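Local coordinates for S-M checkpoint control protein rad4 (PDB 4BU0), which acts as an essential adaptor in DNA replication and the S-M checkpoint, its first two BRCT domains binding phosphorylated Crb2 to establish the DNA damage checkpoint, at residues Phe10-Thr15 and His46-Asp51; Asp66-Ser71 and Leu92-His97. One frame throughout, in Å; residues are numbered along the deposited sequence. Where two conformers were deposited one is given.

Interaction 1 (Phe10-Thr15 and His46-Asp51); sequences FVICCT and HLIAGD
Cys-13 O takes two donors from the facing strand: the amide of Ile-48, with N 2.8 Å from the oxygen and the N-H pointing almost straight at it (166°), and the weaker CA-H of Leu-47. Four more backbone bonds, from His-46 N to Val-11 O at one end to Gly-50 N to Thr-15 O at the other, complete a parallel pairing. Beside its start, the Phe-10 and His-46 rings lie nearly parallel (25°) but slid apart, Phe-10 CD2 standing 3.3 Å above the imidazole plane toward its rim. Flat histidine suits this place, since it also meets the Trp-74 ring at a similarly small angle between planes. An alanine in place of His-46 would probably leave Phe-10 and Trp-74 without the imidazole that both rings meet and open a gap beside them. At the far end Thr-15 sets OG1 anti to its backbone N (chi1 -173°), where it hydrogen-bonds a modified side chain of the bound Crb2 phosphopeptide and also Thr-54 OG1, as expected of a BRCT phosphate pocket. Its methyl CG2 rests 3.6 Å from Ala-49 CB, where a small residue fits. The two strands are the central pair of the BRCT sheet, between 35-36 and 68-70. Ile-12, Cys-14 and Ile-48 face helix 19-31, the two isoleucines also helix 74-83; Cys-13, Thr-15, Leu-47 and Ala-49 face helix 55-63.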
ATOM      1  N   PHE A  10     -17.759   4.505 -13.201  1.00 10.55           N
ATOM      2  CA  PHE A  10     -16.593   4.490 -12.313  1.00  9.82           C
ATOM      3  C   PHE A  10     -16.321   5.886 -11.803  1.00 10.63           C
ATOM      4  O   PHE A  10     -16.523   6.860 -12.537  1.00 10.59           O
ATOM      5  CB  PHE A  10     -15.339   3.986 -13.056  1.00 10.24           C
ATOM      6  CG  PHE A  10     -15.240   2.510 -13.290  1.00 10.58           C
ATOM      7  CD1 PHE A  10     -16.174   1.849 -14.086  1.00 12.19           C
ATOM      8  CD2 PHE A  10     -14.152   1.791 -12.807  1.00 12.91           C
ATOM      9  CE1 PHE A  10     -16.063   0.475 -14.320  1.00 12.44           C
ATOM     10  CE2 PHE A  10     -14.027   0.416 -13.061  1.00 15.00           C
ATOM     11  CZ  PHE A  10     -14.988  -0.234 -13.799  1.00 12.98           C
ATOM     12  N   VAL A  11     -15.828   6.001 -10.551  1.00  8.24           N
ATOM     13  CA  VAL A  11     -15.510   7.287  -9.933  1.00  8.50           C
ATOM     14  C   VAL A  11     -14.118   7.100  -9.368  1.00 10.61           C
ATOM     15  O   VAL A  11     -13.936   6.353  -8.401  1.00  9.99           O
ATOM     16  CB  VAL A  11     -16.554   7.747  -8.891  1.00 11.88           C
ATOM     17  CG1 VAL A  11     -16.174   9.113  -8.328  1.00 12.08           C
ATOM     18  CG2 VAL A  11     -17.957   7.795  -9.510  1.00 11.74           C
ATOM     19  N   ILE A  12     -13.141   7.729 -10.022  1.00  8.16           N
ATOM     20  CA  ILE A  12     -11.739   7.517  -9.667  0.72  7.33           C
ATOM     21  C   ILE A  12     -11.158   8.681  -8.893  1.00 10.32           C
ATOM     22  O   ILE A  12     -11.454   9.833  -9.157  1.00 11.12           O
ATOM     23  CB  ILE A  12     -10.985   7.255 -10.992  0.72 10.17           C
ATOM     24  CG1 ILE A  12     -11.436   5.878 -11.569  0.72 10.41           C
ATOM     25  CG2 ILE A  12      -9.438   7.367 -10.842  0.72 11.90           C
ATOM     26  CD1 ILE A  12     -11.146   5.671 -13.024  0.72 16.18           C
ATOM     27  N   CYS A  13     -10.295   8.350  -7.907  1.00  9.51           N
ATOM     28  CA  CYS A  13      -9.615   9.319  -7.055  1.00  9.75           C
ATOM     29  C   CYS A  13      -8.167   8.856  -6.935  1.00 11.69           C
ATOM     30  O   CYS A  13      -7.947   7.642  -7.005  1.00 10.71           O
ATOM     31  CB  CYS A  13     -10.314   9.345  -5.698  1.00 11.17           C
ATOM     32  SG  CYS A  13      -9.692  10.583  -4.536  1.00 14.43           S
ATOM     33  N   CYS A  14      -7.197   9.787  -6.781  1.00  9.67           N
ATOM     34  CA  CYS A  14      -5.782   9.438  -6.590  1.00  9.73           C
ATOM     35  C   CYS A  14      -5.331   9.820  -5.204  1.00 11.99           C
ATOM     36  O   CYS A  14      -5.822  10.809  -4.623  1.00 11.80           O
ATOM     37  CB  CYS A  14      -4.882  10.128  -7.616  1.00 10.40           C
ATOM     38  SG  CYS A  14      -5.146   9.600  -9.321  1.00 14.45           S
ATOM     39  N   THR A  15      -4.307   9.097  -4.696  1.00  8.60           N
ATOM     40  CA  THR A  15      -3.637   9.491  -3.460  1.00  8.92           C
ATOM     41  C   THR A  15      -2.147   9.269  -3.660  1.00 12.87           C
ATOM     42  O   THR A  15      -1.735   8.198  -4.133  1.00 11.24           O
ATOM     43  CB  THR A  15      -4.197   8.827  -2.195  1.00 13.97           C
ATOM     44  OG1 THR A  15      -3.562   9.431  -1.063  1.00 13.40           O
ATOM     45  CG2 THR A  15      -4.013   7.310  -2.135  1.00 12.25           C
ATOM     46  N   HIS A  46     -12.864   3.604  -7.118  1.00  8.92           N
ATOM     47  CA  HIS A  46     -11.499   3.145  -7.294  1.00  8.03           C
ATOM     48  C   HIS A  46     -10.549   4.219  -6.830  1.00 10.36           C
ATOM     49  O   HIS A  46     -10.684   5.373  -7.245  1.00  9.78           O
ATOM     50  CB  HIS A  46     -11.239   2.802  -8.770  1.00  7.71           C
ATOM     51  CG  HIS A  46     -12.036   1.614  -9.233  1.00  9.58           C
ATOM     52  ND1 HIS A  46     -13.427   1.684  -9.390  1.00 10.92           N
ATOM     53  CD2 HIS A  46     -11.635   0.344  -9.507  1.00 10.15           C
ATOM     54  CE1 HIS A  46     -13.816   0.457  -9.717  1.00 10.53           C
ATOM     55  NE2 HIS A  46     -12.779  -0.377  -9.831  1.00 10.71           N
ATOM     56  N   LEU A  47      -9.597   3.850  -5.948  1.00  8.78           N
ATOM     57  CA  LEU A  47      -8.603   4.775  -5.433  1.00  8.63           C
ATOM     58  C   LEU A  47      -7.253   4.329  -5.970  1.00  9.59           C
ATOM     59  O   LEU A  47      -6.789   3.236  -5.648  1.00  9.55           O
ATOM     60  CB  LEU A  47      -8.616   4.799  -3.881  1.00  9.14           C
ATOM     61  CG  LEU A  47      -7.573   5.658  -3.202  1.00 12.02           C
ATOM     62  CD1 LEU A  47      -7.847   7.181  -3.430  1.00 12.36           C
ATOM     63  CD2 LEU A  47      -7.561   5.363  -1.677  1.00 13.99           C
ATOM     64  N   ILE A  48      -6.638   5.185  -6.794  1.00  7.95           N
ATOM     65  CA  ILE A  48      -5.327   4.889  -7.372  1.00  7.26           C
ATOM     66  C   ILE A  48      -4.320   5.431  -6.365  1.00  9.82           C
ATOM     67  O   ILE A  48      -4.326   6.621  -6.074  1.00 10.15           O
ATOM     68  CB  ILE A  48      -5.218   5.523  -8.780  1.00  9.97           C
ATOM     69  CG1 ILE A  48      -6.270   4.845  -9.733  1.00 10.18           C
ATOM     70  CG2 ILE A  48      -3.765   5.358  -9.315  1.00 11.76           C
ATOM     71  CD1 ILE A  48      -6.423   5.604 -11.044  1.00 13.28           C
ATOM     72  N   ALA A  49      -3.497   4.549  -5.787  1.00  8.53           N
ATOM     73  CA  ALA A  49      -2.613   4.962  -4.694  1.00  9.01           C
ATOM     74  C   ALA A  49      -1.137   4.778  -4.989  1.00 11.70           C
ATOM     75  O   ALA A  49      -0.744   3.743  -5.539  1.00 11.10           O
ATOM     76  CB  ALA A  49      -2.963   4.144  -3.463  1.00 10.08           C
ATOM     77  N   GLY A  50      -0.334   5.758  -4.549  1.00  9.87           N
ATOM     78  CA  GLY A  50       1.117   5.718  -4.701  1.00 10.39           C
ATOM     79  C   GLY A  50       1.845   5.520  -3.390  1.00 12.25           C
ATOM     80  O   GLY A  50       3.081   5.497  -3.370  1.00 13.97           O
ATOM     81  N   ASP A  51       1.072   5.380  -2.286  1.00  9.32           N
ATOM     82  CA  ASP A  51       1.562   5.219  -0.913  0.58 10.07           C
ATOM     83  C   ASP A  51       0.417   4.772  -0.035  1.00 14.15           C
ATOM     84  O   ASP A  51      -0.741   4.995  -0.393  1.00 14.28           O
ATOM     85  CB  ASP A  51       2.132   6.558  -0.392  0.58 12.61           C
ATOM     86  CG  ASP A  51       3.033   6.458   0.829  0.58 18.02           C
ATOM     87  OD1 ASP A  51       3.457   5.329   1.168  0.58 16.04           O
ATOM     88  OD2 ASP A  51       3.394   7.517   1.385  0.58 22.22           O
TER

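Interaction 2 (Asp66-Ser71 and Leu92-His97); sequences DIKIMS and LLVDKH
Met-70 reaches Val-94 and His-97 by folding its chain: CG stands anti to the carbonyl carbon (chi1 -54°), and bends at chi2 and chi3 (-57° and -60°) bring SD and CE round to the loop 92-97. The methyl CE comes against two carbonyl oxygens, 3.4 Å from both Val-94 O and His-97 O. Farther back, the thioether SD packs 3.9 Å from Val-94 CG1, the two side chains crossing at about a right angle. An unbranched, flexible methionine suits such a bent path, while the compact valine gives it an apolar wall. Each oxygen has an N-H donor of its own. Val-94 O accepts His-97 N at 3.0 Å, closing a type I turn, and His-97 O accepts Ser-71 N at 2.9 Å in a nearly straight bond, the one hydrogen bond between the two segments. Serine is apt here because its OG caps Glu-73 N just ahead of helix 74-83. The side chain of Glu-73 in turn holds His-97 ND1, so that the turn is tied to the start of that helix through side chain as well as backbone. Toward the surface, Lys-68 CD touches Val-94 CG1 at 4.3 Å. The loop thus lies against edge strand 68-70 of the parallel sheet: Met-70 also packs on Ile-48 of strand 46-49, Val-94 on Trp-74 and His-97 on Val-77 of helix 74-83, while Ile-69 bonds through its backbone to Leu-99.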
ATOM      1  N   ASP A  66     -15.190  -1.874  -0.147  1.00 14.44           N
ATOM      2  CA  ASP A  66     -15.790  -1.975  -1.466  1.00 14.17           C
ATOM      3  C   ASP A  66     -14.936  -1.247  -2.500  1.00 15.70           C
ATOM      4  O   ASP A  66     -15.026  -1.562  -3.682  1.00 16.28           O
ATOM      5  CB  ASP A  66     -17.197  -1.340  -1.443  1.00 16.00           C
ATOM      6  CG  ASP A  66     -17.226   0.102  -0.963  1.00 21.82           C
ATOM      7  OD1 ASP A  66     -16.850   0.358   0.215  1.00 20.83           O
ATOM      8  OD2 ASP A  66     -17.611   0.984  -1.762  1.00 29.67           O
ATOM      9  N   ILE A  67     -14.178  -0.246  -2.052  1.00 12.82           N
ATOM     10  CA  ILE A  67     -13.352   0.587  -2.949  1.00 11.23           C
ATOM     11  C   ILE A  67     -12.096  -0.186  -3.315  1.00 13.99           C
ATOM     12  O   ILE A  67     -11.404  -0.674  -2.423  1.00 14.38           O
ATOM     13  CB  ILE A  67     -13.047   1.953  -2.300  1.00 14.32           C
ATOM     14  CG1 ILE A  67     -14.350   2.795  -2.248  1.00 15.49           C
ATOM     15  CG2 ILE A  67     -11.890   2.707  -3.045  1.00 15.10           C
ATOM     16  CD1 ILE A  67     -14.249   4.078  -1.582  1.00 18.53           C
ATOM     17  N   LYS A  68     -11.782  -0.267  -4.619  1.00 11.52           N
ATOM     18  CA  LYS A  68     -10.601  -0.997  -5.056  1.00  9.76           C
ATOM     19  C   LYS A  68      -9.397  -0.091  -5.026  1.00 11.72           C
ATOM     20  O   LYS A  68      -9.477   1.032  -5.520  1.00 10.42           O
ATOM     21  CB  LYS A  68     -10.758  -1.556  -6.491  1.00 11.32           C
ATOM     22  CG  LYS A  68     -12.048  -2.338  -6.785  1.00 18.86           C
ATOM     23  CD  LYS A  68     -11.949  -3.796  -6.448  1.00 30.83           C
ATOM     24  CE  LYS A  68     -13.295  -4.448  -6.661  1.00 38.65           C
ATOM     25  NZ  LYS A  68     -13.630  -5.395  -5.565  1.00 54.89           N
ATOM     26  N   ILE A  69      -8.279  -0.573  -4.434  1.00  7.95           N
ATOM     27  CA  ILE A  69      -7.038   0.205  -4.385  0.51  7.38           C
ATOM     28  C   ILE A  69      -6.183  -0.273  -5.532  1.00  8.36           C
ATOM     29  O   ILE A  69      -5.773  -1.428  -5.624  1.00  9.42           O
ATOM     30  CB  ILE A  69      -6.304   0.194  -3.034  0.51 10.25           C
ATOM     31  CG1 ILE A  69      -7.243   0.706  -1.923  0.51 10.45           C
ATOM     32  CG2 ILE A  69      -5.039   1.072  -3.112  0.51 10.34           C
ATOM     33  CD1 ILE A  69      -6.815   0.247  -0.644  0.51 13.99           C
ATOM     34  N   MET A  70      -5.963   0.667  -6.473  1.00  6.75           N
ATOM     35  CA  MET A  70      -5.351   0.377  -7.735  1.00  5.98           C
ATOM     36  C   MET A  70      -3.981   0.932  -7.920  1.00  7.01           C
ATOM     37  O   MET A  70      -3.623   1.963  -7.358  1.00  7.68           O
ATOM     38  CB  MET A  70      -6.239   1.029  -8.838  1.00  6.35           C
ATOM     39  CG  MET A  70      -7.723   0.630  -8.792  1.00  7.65           C
ATOM     40  SD  MET A  70      -7.946  -1.170  -8.902  1.00  9.62           S
ATOM     41  CE  MET A  70      -7.196  -1.535 -10.521  1.00  8.48           C
ATOM     42  N   SER A  71      -3.216   0.248  -8.767  1.00  6.82           N
ATOM     43  CA  SER A  71      -1.893   0.703  -9.161  0.60  6.59           C
ATOM     44  C   SER A  71      -2.000   1.889 -10.131  1.00  9.05           C
ATOM     45  O   SER A  71      -2.977   2.007 -10.901  1.00  8.24           O
ATOM     46  CB  SER A  71      -1.151  -0.451  -9.819  0.60 10.24           C
ATOM     47  OG  SER A  71       0.021  -0.009 -10.486  0.60 13.27           O
ATOM     48  N   LEU A  92     -12.420  -5.218 -16.953  1.00 10.20           N
ATOM     49  CA  LEU A  92     -11.762  -3.915 -17.257  1.00  9.51           C
ATOM     50  C   LEU A  92     -10.339  -3.829 -16.671  1.00 11.81           C
ATOM     51  O   LEU A  92      -9.861  -2.757 -16.297  1.00 10.56           O
ATOM     52  CB  LEU A  92     -12.637  -2.750 -16.796  1.00  9.45           C
ATOM     53  CG  LEU A  92     -13.970  -2.683 -17.591  1.00 12.90           C
ATOM     54  CD1 LEU A  92     -14.997  -1.875 -16.856  1.00 14.87           C
ATOM     55  CD2 LEU A  92     -13.735  -2.120 -19.004  1.00 12.31           C
ATOM     56  N   LEU A  93      -9.657  -4.980 -16.653  1.00 10.56           N
ATOM     57  CA  LEU A  93      -8.263  -5.162 -16.194  1.00 10.62           C
ATOM     58  C   LEU A  93      -8.063  -4.826 -14.727  1.00 12.12           C
ATOM     59  O   LEU A  93      -6.914  -4.762 -14.283  1.00 11.94           O
ATOM     60  CB  LEU A  93      -7.267  -4.359 -17.062  1.00 11.78           C
ATOM     61  CG  LEU A  93      -7.363  -4.629 -18.561  1.00 13.73           C
ATOM     62  CD1 LEU A  93      -6.349  -3.773 -19.327  1.00 14.15           C
ATOM     63  CD2 LEU A  93      -7.086  -6.114 -18.893  1.00 15.39           C
ATOM     64  N   VAL A  94      -9.143  -4.654 -13.966  1.00  9.27           N
ATOM     65  CA  VAL A  94      -9.029  -4.251 -12.565  1.00  8.49           C
ATOM     66  C   VAL A  94      -8.243  -5.293 -11.742  1.00 13.15           C
ATOM     67  O   VAL A  94      -7.284  -4.931 -11.034  1.00 13.08           O
ATOM     68  CB  VAL A  94     -10.424  -3.954 -11.970  1.00 10.49           C
ATOM     69  CG1 VAL A  94     -10.397  -3.857 -10.427  1.00 11.42           C
ATOM     70  CG2 VAL A  94     -11.006  -2.691 -12.607  1.00  9.64           C
ATOM     71  N   ASP A  95      -8.625  -6.582 -11.845  1.00 12.21           N
ATOM     72  CA  ASP A  95      -7.943  -7.585 -11.016  1.00 14.00           C
ATOM     73  C   ASP A  95      -6.472  -7.739 -11.338  1.00 19.44           C
ATOM     74  O   ASP A  95      -5.721  -8.162 -10.462  1.00 23.77           O
ATOM     75  CB  ASP A  95      -8.634  -8.950 -11.154  1.00 17.59           C
ATOM     76  CG  ASP A  95      -9.980  -9.053 -10.471  1.00 37.87           C
ATOM     77  OD1 ASP A  95     -10.311  -8.151  -9.668  1.00 39.67           O
ATOM     78  OD2 ASP A  95     -10.700 -10.047 -10.727  1.00 47.55           O
ATOM     79  N   LYS A  96      -6.041  -7.357 -12.548  1.00 13.93           N
ATOM     80  CA  LYS A  96      -4.649  -7.451 -12.960  1.00 14.08           C
ATOM     81  C   LYS A  96      -3.825  -6.259 -12.484  1.00 16.27           C
ATOM     82  O   LYS A  96      -2.599  -6.290 -12.608  1.00 19.36           O
ATOM     83  CB  LYS A  96      -4.552  -7.562 -14.485  1.00 17.52           C
ATOM     84  CG  LYS A  96      -4.929  -8.964 -14.967  1.00 33.78           C
ATOM     85  CD  LYS A  96      -5.177  -9.013 -16.460  1.00 46.81           C
ATOM     86  CE  LYS A  96      -5.279 -10.439 -16.949  1.00 61.71           C
ATOM     87  NZ  LYS A  96      -5.589 -10.494 -18.403  1.00 73.46           N
ATOM     88  N   HIS A  97      -4.487  -5.188 -12.005  1.00 10.09           N
ATOM     89  CA  HIS A  97      -3.759  -3.973 -11.631  1.00  9.06           C
ATOM     90  C   HIS A  97      -4.109  -3.490 -10.234  1.00 10.97           C
ATOM     91  O   HIS A  97      -3.943  -2.312  -9.914  1.00  9.96           O
ATOM     92  CB  HIS A  97      -4.000  -2.856 -12.679  1.00  9.27           C
ATOM     93  CG  HIS A  97      -3.460  -3.236 -14.018  1.00 11.94           C
ATOM     94  ND1 HIS A  97      -2.114  -3.121 -14.304  1.00 14.97           N
ATOM     95  CD2 HIS A  97      -4.080  -3.825 -15.064  1.00 14.04           C
ATOM     96  CE1 HIS A  97      -1.962  -3.605 -15.532  1.00 15.12           C
ATOM     97  NE2 HIS A  97      -3.112  -4.048 -16.028  1.00 15.48           N
TER

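The centres of the two interactions lie about 10 Å apart, both on the sheet of the first BRCT domain, and along the chain interaction 1 closes before interaction 2 opens. Strands 46-49 and 68-70 are neighbours in one parallel sheet and join them directly: Leu-47 probably gives its N-H to Lys-68 O and takes that of Met-70 through its own O. Side chains add to the seam, with Phe-10 CZ 3.5 Å from Leu-92 CD1 and His-46 CD2 against Lys-68 CB. Interaction 1 therefore builds the sheet's centre, ending at the phosphopeptide site, whereas interaction 2 fastens the 68-70 edge to the chain leading toward the second BRCT domain, whose sheet repeats the same strand order.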